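PDB 3U7I: FMN-dependent NADH:quinone oxidoreductase 1 from Bacillus anthracis, which probably uses FMN and NADH to reduce electrophilic quinones and to cleave the azo bond of aromatic azo compounds. Local coordinates for residues 86-91 and 114-119; 62-67 and 80-85; 90-95 and 175-180; 183-188 and 204-209. All coordinates share one frame; numbering follows the deposited sequence.

Contact 1 (86-91 and 114-119)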
loop_
_atom_site.group_PDB
_atom_site.type_symbol
_atom_site.label_atom_id
_atom_site.label_comp_id
_atom_site.label_asym_id
_atom_site.label_seq_id
_atom_site.Cartn_x
_atom_site.Cartn_y
_atom_site.Cartn_z
ATOM N N SER C 86 -4.055 19.021 6.399
ATOM C CA SER C 86 -4.129 20.208 5.560
ATOM C C SER C 86 -2.743 20.776 5.202
ATOM O O SER C 86 -2.508 21.171 4.048
ATOM C CB SER C 86 -4.992 21.283 6.205
ATOM O OG SER C 86 -5.009 22.433 5.369
ATOM N N GLU C 87 -1.840 20.826 6.190
ATOM C CA GLU C 87 -0.444 21.224 5.961
ATOM C C GLU C 87 0.192 20.371 4.881
ATOM O O GLU C 87 0.787 20.893 3.939
ATOM C CB GLU C 87 0.404 21.069 7.225
ATOM C CG GLU C 87 0.197 22.107 8.296
ATOM C CD GLU C 87 1.060 21.837 9.528
ATOM O OE1 GLU C 87 1.831 20.845 9.518
ATOM O OE2 GLU C 87 0.969 22.620 10.503
ATOM N N ILE C 88 0.089 19.051 5.038
ATOM C CA ILE C 88 0.673 18.108 4.084
ATOM C C ILE C 88 0.112 18.270 2.657
ATOM O O ILE C 88 0.862 18.219 1.681
ATOM C CB ILE C 88 0.491 16.643 4.549
ATOM C CG1 ILE C 88 1.379 16.356 5.765
ATOM C CG2 ILE C 88 0.814 15.695 3.413
ATOM C CD1 ILE C 88 1.127 15.011 6.411
ATOM N N LEU C 89 -1.201 18.467 2.549
ATOM C CA LEU C 89 -1.862 18.669 1.261
ATOM C C LEU C 89 -1.425 19.968 0.602
ATOM O O LEU C 89 -1.140 19.996 -0.595
ATOM C CB LEU C 89 -3.386 18.679 1.440
ATOM C CG LEU C 89 -4.229 19.115 0.241
ATOM C CD1 LEU C 89 -4.051 18.171 -0.948
ATOM C CD2 LEU C 89 -5.687 19.199 0.648
ATOM N N GLN C 90 -1.379 21.044 1.379
ATOM C CA GLN C 90 -1.017 22.347 0.819
ATOM C C GLN C 90 0.456 22.393 0.399
ATOM O O GLN C 90 0.799 23.048 -0.589
ATOM C CB GLN C 90 -1.408 23.493 1.757
ATOM C CG GLN C 90 -2.918 23.594 1.958
ATOM C CD GLN C 90 -3.689 23.758 0.645
ATOM O OE1 GLN C 90 -3.303 24.551 -0.221
ATOM N NE2 GLN C 90 -4.788 23.016 0.501
ATOM N N GLN C 91 1.312 21.671 1.120
ATOM C CA GLN C 91 2.710 21.502 0.701
ATOM C C GLN C 91 2.801 20.753 -0.645
ATOM O O GLN C 91 3.507 21.181 -1.563
ATOM C CB GLN C 91 3.529 20.794 1.786
ATOM C CG GLN C 91 4.965 20.451 1.376
ATOM C CD GLN C 91 5.733 19.682 2.451
ATOM O OE1 GLN C 91 5.273 18.647 2.952
ATOM N NE2 GLN C 91 6.908 20.192 2.812
ATOM N N LYS C 114 1.299 4.991 1.443
ATOM C CA LYS C 114 -0.160 4.911 1.361
ATOM C C LYS C 114 -0.808 5.985 2.240
ATOM O O LYS C 114 -1.718 6.678 1.788
ATOM C CB LYS C 114 -0.678 3.519 1.743
ATOM C CG LYS C 114 -2.199 3.371 1.605
ATOM C CD LYS C 114 -2.698 3.954 0.275
ATOM C CE LYS C 114 -4.147 3.541 -0.066
ATOM N NZ LYS C 114 -5.147 3.859 0.990
ATOM N N ASP C 115 -0.343 6.131 3.485
ATOM C CA ASP C 115 -0.847 7.187 4.363
ATOM C C ASP C 115 -0.661 8.556 3.713
ATOM O O ASP C 115 -1.533 9.427 3.815
ATOM C CB ASP C 115 -0.125 7.198 5.709
ATOM C CG ASP C 115 -0.509 6.037 6.582
ATOM O OD1 ASP C 115 -1.582 5.445 6.351
ATOM O OD2 ASP C 115 0.259 5.732 7.514
ATOM N N TYR C 116 0.484 8.751 3.064
ATOM C CA TYR C 116 0.743 10.023 2.393
ATOM C C TYR C 116 -0.249 10.229 1.245
ATOM O O TYR C 116 -0.782 11.329 1.071
ATOM C CB TYR C 116 2.192 10.110 1.892
ATOM C CG TYR C 116 2.544 11.456 1.289
ATOM C CD1 TYR C 116 2.857 12.546 2.099
ATOM C CD2 TYR C 116 2.553 11.636 -0.088
ATOM C CE1 TYR C 116 3.181 13.791 1.538
ATOM C CE2 TYR C 116 2.867 12.877 -0.658
ATOM C CZ TYR C 116 3.182 13.939 0.152
ATOM O OH TYR C 116 3.494 15.157 -0.428
HETATM N N MSE C 117 -0.506 9.178 0.470
HETATM C CA MSE C 117 -1.494 9.281 -0.601
HETATM C C MSE C 117 -2.839 9.673 -0.004
HETATM O O MSE C 117 -3.585 10.440 -0.605
HETATM C CB MSE C 117 -1.630 7.968 -1.392
HETATM C CG MSE C 117 -0.349 7.489 -2.095
HETATM SE SE MSE C 117 0.384 8.796 -3.327
HETATM C CE MSE C 117 -1.189 9.004 -4.482
ATOM N N ASP C 118 -3.135 9.158 1.186
ATOM C CA ASP C 118 -4.414 9.441 1.848
ATOM C C ASP C 118 -4.535 10.911 2.306
ATOM O O ASP C 118 -5.645 11.416 2.534
ATOM C CB ASP C 118 -4.666 8.476 3.023
ATOM C CG ASP C 118 -4.899 7.041 2.573
ATOM O OD1 ASP C 118 -5.249 6.817 1.384
ATOM O OD2 ASP C 118 -4.724 6.124 3.417
ATOM N N ASN C 119 -3.392 11.583 2.441
ATOM C CA ASN C 119 -3.334 13.006 2.801
ATOM C C ASN C 119 -3.480 13.944 1.596
ATOM O O ASN C 119 -4.008 15.051 1.721
ATOM C CB ASN C 119 -2.015 13.321 3.511
ATOM C CG ASN C 119 -2.036 12.958 4.985
ATOM O OD1 ASN C 119 -2.223 13.824 5.838
ATOM N ND2 ASN C 119 -1.830 11.675 5.293
HETATM O O HOH W 1 3.234 17.230 1.474
#

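Contact 2 (62-67 and 80-85)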
loop_
_atom_site.group_PDB
_atom_site.type_symbol
_atom_site.label_atom_id
_atom_site.label_comp_id
_atom_site.label_asym_id
_atom_site.label_seq_id
_atom_site.Cartn_x
_atom_site.Cartn_y
_atom_site.Cartn_z
ATOM N N LEU C 62 -11.860 9.780 10.129
ATOM C CA LEU C 62 -13.146 9.517 9.483
ATOM C C LEU C 62 -14.263 10.296 10.181
ATOM O O LEU C 62 -15.179 10.811 9.536
ATOM C CB LEU C 62 -13.455 8.017 9.475
ATOM C CG LEU C 62 -12.483 7.148 8.675
ATOM C CD1 LEU C 62 -12.742 5.654 8.901
ATOM C CD2 LEU C 62 -12.589 7.499 7.214
ATOM N N SER C 63 -14.170 10.381 11.504
ATOM C CA SER C 63 -15.081 11.201 12.295
ATOM C C SER C 63 -14.941 12.697 11.956
ATOM O O SER C 63 -15.933 13.400 11.748
ATOM C CB SER C 63 -14.823 10.960 13.784
ATOM O OG SER C 63 -15.552 11.869 14.588
ATOM N N ALA C 64 -13.701 13.176 11.914
ATOM C CA ALA C 64 -13.417 14.563 11.582
ATOM C C ALA C 64 -14.000 14.888 10.216
ATOM O O ALA C 64 -14.684 15.902 10.037
ATOM C CB ALA C 64 -11.922 14.807 11.592
ATOM N N TRP C 65 -13.734 14.011 9.255
ATOM C CA TRP C 65 -14.174 14.216 7.883
ATOM C C TRP C 65 -15.694 14.236 7.746
ATOM O O TRP C 65 -16.248 15.034 6.992
ATOM C CB TRP C 65 -13.549 13.163 6.968
ATOM C CG TRP C 65 -12.118 13.469 6.620
ATOM C CD1 TRP C 65 -11.445 14.629 6.882
ATOM C CD2 TRP C 65 -11.187 12.610 5.945
ATOM N NE1 TRP C 65 -10.155 14.548 6.413
ATOM C CE2 TRP C 65 -9.970 13.320 5.831
ATOM C CE3 TRP C 65 -11.262 11.311 5.429
ATOM C CZ2 TRP C 65 -8.834 12.772 5.218
ATOM C CZ3 TRP C 65 -10.130 10.771 4.817
ATOM C CH2 TRP C 65 -8.936 11.502 4.720
ATOM N N GLU C 66 -16.366 13.362 8.483
ATOM C CA GLU C 66 -17.819 13.308 8.449
ATOM C C GLU C 66 -18.430 14.583 9.017
ATOM O O GLU C 66 -19.421 15.092 8.489
ATOM C CB GLU C 66 -18.321 12.100 9.236
ATOM C CG GLU C 66 -19.826 11.961 9.244
ATOM C CD GLU C 66 -20.295 11.018 10.322
ATOM O OE1 GLU C 66 -19.727 11.068 11.438
ATOM O OE2 GLU C 66 -21.220 10.219 10.055
ATOM N N LYS C 67 -17.839 15.088 10.098
ATOM C CA LYS C 67 -18.293 16.330 10.721
ATOM C C LYS C 67 -18.058 17.534 9.805
ATOM O O LYS C 67 -18.929 18.392 9.652
ATOM C CB LYS C 67 -17.586 16.552 12.061
ATOM C CG LYS C 67 -17.907 15.513 13.123
ATOM C CD LYS C 67 -17.259 15.905 14.443
ATOM C CE LYS C 67 -17.593 14.928 15.554
ATOM N NZ LYS C 67 -16.804 15.228 16.780
ATOM N N LYS C 80 -6.795 18.978 15.477
ATOM C CA LYS C 80 -5.341 18.872 15.415
ATOM C C LYS C 80 -4.855 17.962 14.280
ATOM O O LYS C 80 -3.900 18.299 13.572
ATOM C CB LYS C 80 -4.789 18.401 16.763
ATOM C CG LYS C 80 -3.285 18.194 16.800
ATOM C CD LYS C 80 -2.893 17.312 17.983
ATOM C CE LYS C 80 -1.489 16.728 17.823
ATOM N NZ LYS C 80 -1.188 15.665 18.831
ATOM N N VAL C 81 -5.500 16.812 14.099
ATOM C CA VAL C 81 -5.083 15.902 13.029
ATOM C C VAL C 81 -5.392 16.456 11.633
ATOM O O VAL C 81 -4.541 16.385 10.745
ATOM C CB VAL C 81 -5.631 14.453 13.204
ATOM C CG1 VAL C 81 -7.154 14.435 13.154
ATOM C CG2 VAL C 81 -5.028 13.518 12.145
ATOM N N THR C 82 -6.585 17.029 11.449
ATOM C CA THR C 82 -6.969 17.616 10.150
ATOM C C THR C 82 -6.137 18.848 9.749
ATOM O O THR C 82 -5.914 19.099 8.557
ATOM C CB THR C 82 -8.495 17.948 10.058
ATOM O OG1 THR C 82 -8.892 18.768 11.163
ATOM C CG2 THR C 82 -9.336 16.666 10.042
ATOM N N GLU C 83 -5.685 19.614 10.740
ATOM C CA GLU C 83 -4.785 20.737 10.488
ATOM C C GLU C 83 -3.455 20.256 9.905
ATOM O O GLU C 83 -2.920 20.862 8.973
ATOM C CB GLU C 83 -4.557 21.547 11.767
ATOM C CG GLU C 83 -5.685 22.529 12.069
ATOM C CD GLU C 83 -5.673 23.045 13.504
ATOM O OE1 GLU C 83 -4.626 22.922 14.183
ATOM O OE2 GLU C 83 -6.722 23.568 13.951
ATOM N N ARG C 84 -2.932 19.158 10.448
ATOM C CA ARG C 84 -1.710 18.548 9.925
ATOM C C ARG C 84 -1.917 17.940 8.518
ATOM O O ARG C 84 -1.054 18.077 7.639
ATOM C CB ARG C 84 -1.173 17.502 10.915
ATOM C CG ARG C 84 0.051 16.745 10.432
ATOM C CD ARG C 84 1.199 17.682 10.070
ATOM N NE ARG C 84 2.316 16.922 9.517
ATOM C CZ ARG C 84 3.245 17.419 8.703
ATOM N NH1 ARG C 84 3.198 18.696 8.329
ATOM N NH2 ARG C 84 4.213 16.630 8.249
HETATM N N MSE C 85 -3.051 17.271 8.302
HETATM C CA MSE C 85 -3.372 16.758 6.968
HETATM C C MSE C 85 -3.477 17.905 5.962
HETATM O O MSE C 85 -3.022 17.788 4.821
HETATM C CB MSE C 85 -4.659 15.929 6.993
HETATM C CG MSE C 85 -4.558 14.719 7.897
HETATM SE SE MSE C 85 -6.144 13.596 7.816
HETATM C CE MSE C 85 -5.576 12.330 6.429
#

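Contact 3 (90-95 and 175-180)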
loop_
_atom_site.group_PDB
_atom_site.type_symbol
_atom_site.label_atom_id
_atom_site.label_comp_id
_atom_site.label_asym_id
_atom_site.label_seq_id
_atom_site.Cartn_x
_atom_site.Cartn_y
_atom_site.Cartn_z
ATOM N N GLN C 90 -1.379 21.044 1.379
ATOM C CA GLN C 90 -1.017 22.347 0.819
ATOM C C GLN C 90 0.456 22.393 0.399
ATOM O O GLN C 90 0.799 23.048 -0.589
ATOM C CB GLN C 90 -1.408 23.493 1.757
ATOM C CG GLN C 90 -2.918 23.594 1.958
ATOM C CD GLN C 90 -3.689 23.758 0.645
ATOM O OE1 GLN C 90 -3.303 24.551 -0.221
ATOM N NE2 GLN C 90 -4.788 23.016 0.501
ATOM N N GLN C 91 1.312 21.671 1.120
ATOM C CA GLN C 91 2.710 21.502 0.701
ATOM C C GLN C 91 2.801 20.753 -0.645
ATOM O O GLN C 91 3.507 21.181 -1.563
ATOM C CB GLN C 91 3.529 20.794 1.786
ATOM C CG GLN C 91 4.965 20.451 1.376
ATOM C CD GLN C 91 5.733 19.682 2.451
ATOM O OE1 GLN C 91 5.273 18.647 2.952
ATOM N NE2 GLN C 91 6.908 20.192 2.812
ATOM N N PHE C 92 2.084 19.638 -0.757
ATOM C CA PHE C 92 2.005 18.896 -2.018
ATOM C C PHE C 92 1.538 19.786 -3.195
ATOM O O PHE C 92 2.141 19.787 -4.268
ATOM C CB PHE C 92 1.111 17.643 -1.864
ATOM C CG PHE C 92 0.975 16.843 -3.128
ATOM C CD1 PHE C 92 1.954 15.924 -3.492
ATOM C CD2 PHE C 92 -0.113 17.020 -3.959
ATOM C CE1 PHE C 92 1.842 15.192 -4.665
ATOM C CE2 PHE C 92 -0.231 16.295 -5.138
ATOM C CZ PHE C 92 0.746 15.380 -5.491
ATOM N N LYS C 93 0.465 20.541 -2.999
ATOM C CA LYS C 93 -0.066 21.377 -4.076
ATOM C C LYS C 93 0.886 22.497 -4.500
ATOM O O LYS C 93 0.784 23.017 -5.611
ATOM C CB LYS C 93 -1.441 21.950 -3.696
ATOM C CG LYS C 93 -2.541 20.889 -3.630
ATOM C CD LYS C 93 -3.915 21.480 -3.313
ATOM C CE LYS C 93 -4.401 22.389 -4.431
ATOM N NZ LYS C 93 -5.763 22.917 -4.155
ATOM N N SER C 94 1.814 22.868 -3.618
ATOM C CA SER C 94 2.664 24.039 -3.862
ATOM C C SER C 94 3.841 23.719 -4.774
ATOM O O SER C 94 4.472 24.630 -5.307
ATOM C CB SER C 94 3.196 24.603 -2.544
ATOM O OG SER C 94 4.192 23.751 -2.000
ATOM N N ALA C 95 4.129 22.424 -4.928
ATOM C CA ALA C 95 5.258 21.930 -5.721
ATOM C C ALA C 95 4.863 21.596 -7.167
ATOM O O ALA C 95 3.773 21.081 -7.415
ATOM C CB ALA C 95 5.849 20.690 -5.048
ATOM N N ASN C 175 -1.054 10.139 -12.646
ATOM C CA ASN C 175 -1.655 10.442 -13.946
ATOM C C ASN C 175 -3.108 10.876 -13.770
ATOM O O ASN C 175 -3.583 11.831 -14.403
ATOM C CB ASN C 175 -1.561 9.268 -14.917
ATOM C CG ASN C 175 -2.002 9.654 -16.322
ATOM O OD1 ASN C 175 -1.183 10.046 -17.159
ATOM N ND2 ASN C 175 -3.302 9.553 -16.584
ATOM N N PHE C 176 -3.805 10.171 -12.887
ATOM C CA PHE C 176 -5.157 10.559 -12.516
ATOM C C PHE C 176 -5.221 12.012 -12.023
ATOM O O PHE C 176 -6.061 12.787 -12.476
ATOM C CB PHE C 176 -5.717 9.604 -11.463
ATOM C CG PHE C 176 -6.999 10.068 -10.856
ATOM C CD1 PHE C 176 -8.128 10.245 -11.648
ATOM C CD2 PHE C 176 -7.082 10.323 -9.495
ATOM C CE1 PHE C 176 -9.322 10.675 -11.090
ATOM C CE2 PHE C 176 -8.272 10.754 -8.930
ATOM C CZ PHE C 176 -9.394 10.932 -9.732
ATOM N N LEU C 177 -4.337 12.376 -11.095
ATOM C CA LEU C 177 -4.311 13.730 -10.553
ATOM C C LEU C 177 -4.002 14.769 -11.629
ATOM O O LEU C 177 -4.323 15.945 -11.469
ATOM C CB LEU C 177 -3.301 13.844 -9.400
ATOM C CG LEU C 177 -3.647 13.048 -8.136
ATOM C CD1 LEU C 177 -2.701 13.381 -6.966
ATOM C CD2 LEU C 177 -5.114 13.271 -7.743
ATOM N N GLY C 178 -3.384 14.326 -12.723
ATOM C CA GLY C 178 -3.011 15.207 -13.819
ATOM C C GLY C 178 -1.513 15.269 -14.072
ATOM O O GLY C 178 -1.045 15.939 -14.998
ATOM N N ILE C 179 -0.752 14.574 -13.235
ATOM C CA ILE C 179 0.703 14.574 -13.353
ATOM C C ILE C 179 1.113 13.471 -14.335
ATOM O O ILE C 179 1.171 12.285 -13.992
ATOM C CB ILE C 179 1.390 14.449 -11.954
ATOM C CG1 ILE C 179 0.854 15.535 -11.004
ATOM C CG2 ILE C 179 2.908 14.504 -12.083
ATOM C CD1 ILE C 179 1.151 15.302 -9.545
ATOM N N GLU C 180 1.362 13.877 -15.573
ATOM C CA GLU C 180 1.561 12.938 -16.664
ATOM C C GLU C 180 3.023 12.788 -17.055
ATOM O O GLU C 180 3.390 11.832 -17.742
ATOM C CB GLU C 180 0.726 13.363 -17.867
ATOM C CG GLU C 180 -0.756 13.411 -17.557
ATOM C CD GLU C 180 -1.602 13.661 -18.780
ATOM O OE1 GLU C 180 -1.111 14.331 -19.718
ATOM O OE2 GLU C 180 -2.757 13.185 -18.803
#

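Contact 4 (183-188 and 204-209)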
loop_
_atom_site.group_PDB
_atom_site.type_symbol
_atom_site.label_atom_id
_atom_site.label_comp_id
_atom_site.label_asym_id
_atom_site.label_seq_id
_atom_site.Cartn_x
_atom_site.Cartn_y
_atom_site.Cartn_z
ATOM N N GLN C 183 8.695 9.629 -14.538
ATOM C CA GLN C 183 9.827 8.756 -14.780
ATOM C C GLN C 183 10.114 7.968 -13.521
ATOM O O GLN C 183 10.035 8.495 -12.413
ATOM C CB GLN C 183 11.077 9.537 -15.166
ATOM C CG GLN C 183 12.334 8.664 -15.171
ATOM C CD GLN C 183 13.543 9.360 -15.741
ATOM O OE1 GLN C 183 13.586 10.591 -15.830
ATOM N NE2 GLN C 183 14.539 8.573 -16.149
ATOM N N ILE C 184 10.426 6.693 -13.694
ATOM C CA ILE C 184 10.959 5.902 -12.597
ATOM C C ILE C 184 12.385 5.425 -12.908
ATOM O O ILE C 184 12.670 4.886 -13.990
ATOM C CB ILE C 184 10.037 4.717 -12.216
ATOM C CG1 ILE C 184 10.678 3.906 -11.087
ATOM C CG2 ILE C 184 9.727 3.849 -13.442
ATOM C CD1 ILE C 184 9.741 2.955 -10.391
ATOM N N VAL C 185 13.285 5.661 -11.962
ATOM C CA VAL C 185 14.618 5.091 -12.027
ATOM C C VAL C 185 14.655 3.856 -11.117
ATOM O O VAL C 185 14.389 3.946 -9.916
ATOM C CB VAL C 185 15.685 6.117 -11.625
ATOM C CG1 VAL C 185 17.066 5.461 -11.566
ATOM C CG2 VAL C 185 15.680 7.309 -12.607
ATOM N N ARG C 186 14.954 2.703 -11.708
ATOM C CA ARG C 186 14.986 1.442 -10.976
ATOM C C ARG C 186 16.412 1.014 -10.646
ATOM O O ARG C 186 17.130 0.482 -11.502
ATOM C CB ARG C 186 14.292 0.336 -11.778
ATOM C CG ARG C 186 12.808 0.561 -12.013
ATOM C CD ARG C 186 12.167 -0.653 -12.679
ATOM N NE ARG C 186 10.739 -0.448 -12.908
ATOM C CZ ARG C 186 10.243 0.288 -13.897
ATOM N NH1 ARG C 186 11.052 0.900 -14.752
ATOM N NH2 ARG C 186 8.934 0.416 -14.030
ATOM N N ALA C 187 16.821 1.250 -9.402
ATOM C CA ALA C 187 18.081 0.714 -8.912
ATOM C C ALA C 187 17.800 -0.730 -8.515
ATOM O O ALA C 187 17.788 -1.076 -7.331
ATOM C CB ALA C 187 18.572 1.513 -7.729
ATOM N N GLN C 188 17.570 -1.564 -9.523
ATOM C CA GLN C 188 17.060 -2.913 -9.327
ATOM C C GLN C 188 18.160 -3.970 -9.321
ATOM O O GLN C 188 19.287 -3.721 -9.762
ATOM C CB GLN C 188 16.054 -3.239 -10.430
ATOM C CG GLN C 188 16.624 -3.041 -11.830
ATOM C CD GLN C 188 15.609 -3.330 -12.919
ATOM O OE1 GLN C 188 14.441 -3.591 -12.635
ATOM N NE2 GLN C 188 16.053 -3.288 -14.173
ATOM N N LYS C 204 23.850 7.236 -13.291
ATOM C CA LYS C 204 23.812 7.797 -14.638
ATOM C C LYS C 204 22.407 8.234 -15.033
ATOM O O LYS C 204 22.216 9.322 -15.585
ATOM C CB LYS C 204 24.348 6.816 -15.676
ATOM C CG LYS C 204 24.542 7.455 -17.051
ATOM C CD LYS C 204 24.351 6.444 -18.175
ATOM C CE LYS C 204 24.252 7.130 -19.533
ATOM N NZ LYS C 204 23.733 6.206 -20.590
ATOM N N GLU C 205 21.428 7.382 -14.754
ATOM C CA GLU C 205 20.031 7.705 -15.035
ATOM C C GLU C 205 19.521 8.934 -14.284
ATOM O O GLU C 205 18.738 9.721 -14.834
ATOM C CB GLU C 205 19.131 6.522 -14.692
ATOM C CG GLU C 205 19.304 5.322 -15.575
ATOM C CD GLU C 205 18.142 4.366 -15.427
ATOM O OE1 GLU C 205 18.393 3.164 -15.192
ATOM O OE2 GLU C 205 16.979 4.824 -15.540
ATOM N N VAL C 206 19.934 9.095 -13.027
ATOM C CA VAL C 206 19.443 10.228 -12.241
ATOM C C VAL C 206 20.175 11.526 -12.579
ATOM O O VAL C 206 19.670 12.619 -12.303
ATOM C CB VAL C 206 19.472 9.967 -10.716
ATOM C CG1 VAL C 206 18.437 8.903 -10.341
ATOM C CG2 VAL C 206 20.868 9.569 -10.260
ATOM N N GLU C 207 21.363 11.410 -13.169
ATOM C CA GLU C 207 22.020 12.574 -13.760
ATOM C C GLU C 207 21.213 13.058 -14.963
ATOM O O GLU C 207 20.894 14.238 -15.079
ATOM C CB GLU C 207 23.447 12.242 -14.194
ATOM C CG GLU C 207 24.403 12.016 -13.056
ATOM C CD GLU C 207 25.770 11.551 -13.538
ATOM O OE1 GLU C 207 26.047 11.665 -14.754
ATOM O OE2 GLU C 207 26.561 11.065 -12.700
ATOM N N GLU C 208 20.893 12.137 -15.861
ATOM C CA GLU C 208 20.075 12.455 -17.021
ATOM C C GLU C 208 18.706 13.014 -16.618
ATOM O O GLU C 208 18.186 13.913 -17.278
ATOM C CB GLU C 208 19.923 11.216 -17.906
ATOM C CG GLU C 208 21.237 10.742 -18.513
ATOM C CD GLU C 208 21.201 9.286 -18.958
ATOM O OE1 GLU C 208 20.603 8.448 -18.241
ATOM O OE2 GLU C 208 21.780 8.974 -20.023
ATOM N N ALA C 209 18.127 12.486 -15.536
ATOM C CA ALA C 209 16.849 12.983 -15.011
ATOM C C ALA C 209 16.981 14.392 -14.440
ATOM O O ALA C 209 16.084 15.222 -14.597
ATOM C CB ALA C 209 16.299 12.034 -13.947
HETATM O O HOH W 2 14.257 5.856 -15.996
HETATM O O HOH W 3 17.229 9.419 -16.828
HETATM O O HOH W 4 15.486 2.354 -14.461
HETATM O O HOH W 5 19.102 1.976 -13.143
#

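Contact 1 (86-91 and 114-119)
Ile88 and Leu89 of helix 86-91 meet Tyr116 and Asn119 of helix 114-119 where the two segment axes cross at -83°, 9.8 Å apart, with Leu89 and Asn119 closest in CA position. The two branches of Ile88 divide the work. With CG2 anti to the backbone N (chi1 to CG1 -70°), that methyl lies 3.6 Å from Tyr116 CE1, approaching the ring obliquely, and it packs on Asn119 CB; the other branch brings CD1 to 3.6 Å from Asn119 OD1. Leu89 adds its CB, 3.7 Å from the backbone O of Asn119. In this flavodoxin-like fold both helices lie on one side of the parallel sheet, and Tyr116 and Gln91 also touch Leu8 of strand 6-11 and Ile47 of strand 43-48. Polar contact between the helices is made through water 1, which donates to Ile88 O at 2.6 Å and to Gln91 OE1 while accepting from Tyr116 OH at 2.8 Å, so that the phenol is tied to the backbone of the other helix. The Asn119 amide is fixed by ND2, which donates to Asp115 O at 2.7 Å from above that carbonyl's plane and to Pro55 O. Its OD1, buried against Ile88, has no hydrogen-bonding partner in the model.

Contact 2 (62-67 and 80-85)
Trp65 and Met85, the latter a selenomethionine, cross at about a right angle and form a Met-aromatic contact. The SE atom of Met85 stands 4.9 Å from the centroid of the six-membered ring of Trp65, 55° off the ring normal, which makes the approach oblique. The terminal methyl comes nearer: Met85 CE is 3.5 Å from Trp65 CZ2. In Met85, chi1 and an extended chi2 bring SE to the indole, and the bend at chi3 (93°) then turns CE onto Trp65 CZ2. Trp65 leaves its helix with CG beside the backbone N, and its ring extends to Met85 although its CB is not aimed at the other helix. The segment axes of 62-67 and 80-85 cross at -83° and 10.2 Å. These belong to two successive helices, 59-68 and 76-94, which follow strand 43-48 and precede strand 97-103 in the chain of this flavodoxin-like fold. Nearer the helix backbones, Ala64 CB packs on Thr82 CG2 at 3.5 Å. Thr82 holds that methyl beside its backbone N, where it meets Ala64, while its hydroxyl hydrogen-bonds to backbone oxygens of its own helix, at Glu78 and Gln79. Val61, one turn before Trp65, also packs on Met85.

Contact 3 (90-95 and 175-180)
Phe92 meets Ile179 from the opposite direction, with the far end of its ring pointed at the methyl end of the isoleucine: Phe92 CZ lies 4.1 Å from Ile179 CD1. Leu177 makes the second contact, its CD1 4.2 Å from Phe92 CE2. Both methyls approach the ring obliquely, and they touch neighbouring ring atoms, so the two aliphatic side chains share one end of the aromatic group. The CB atoms of all three residues point toward the opposing segment. Phe92 reaches across with CG anti to the backbone N (chi1 179°). Ile179 sends its longer branch, CG1 and CD1, to the ring by placing CG1 beside its own backbone N.

The contact is light, burying 86 Å² in total, and it is wholly apolar. Leu177 and Ile179 flank the end of helix 165-177. Gly178, with phi 118°, is the C-prime residue of a Schellman motif in which Ile179 N pairs with Phe174 O, while the bond from Gly178 N to Asn175 O is weak. With the chain turned here, the side chains before and after the glycine both reach the same ring.

Just past Phe92, in the last turn of its helix, Ser94 OG donates to Gln91 O at 2.7 Å. The Phe92 ring is further enclosed by a stack with Tyr98 of strand 97-103, by Tyr116 and Ile120 of helix 111-120, and by Phe174 of helix 165-177, placing it where three helices gather over the sheet.

Contact 4 (183-188 and 204-209)
Val185, on edge strand 181-187 of the flavodoxin-like parallel sheet, packs against Glu205 and Val206 of helix 195-214, the last helix of the fold. Strand and helix segments run nearly antiparallel (161°) with axes 9.1 Å apart, as expected when a helix returns over the strand that precedes it.

The apolar part centres on Val185. Its CG1 lies 3.9 Å from Val206 CG1, the two side chains crossing at about a right angle, and it is equally close to Glu205 CB, the Val185 and Glu205 side chains sliding past each other in opposite directions. Val206 continues the layer to Val26, His29 and Phe30 of helix 22-37. Two residues before Val185, Gln183 reaches extended beyond CG to set OE1 against Ala209 CB; that oxygen accepts a hydrogen bond from Arg212.

The polar part is carried by water. Glu205, its chain extended beyond CG, reaches the strand backbone with its carboxylate through three waters: water 2 to Ile184 O, water 4 to Arg186 N and water 5 to Arg186 O. Gln183 NE2 donates to water 2 at 2.7 Å and to water 3 at 2.9 Å, and water 3 gives a 2.5 Å hydrogen bond to the backbone O of Glu205.

How the contacts relate
Contacts 1, 2 and 3 are strung along helix 76-94, whereas contact 4 lies across the chain's centre from contacts 1 and 2, at the other edge of the sheet. Contacts 1, 3 and 4 are buried; contact 2, about 23 Å from the chain's centre, is only partly so. Contacts 1 and 2 share a -83° crossing and touch directly, with Asn119 OD1 3.2 Å from Met85 CG. Contacts 1 and 3 meet where Tyr116 OH lies 3.5 Å from Phe92 CD1. Chemistry differs with place: contacts 2 and 3 are apolar, contact 1 adds one bridging water, and contact 4, along an edge strand, is joined by four.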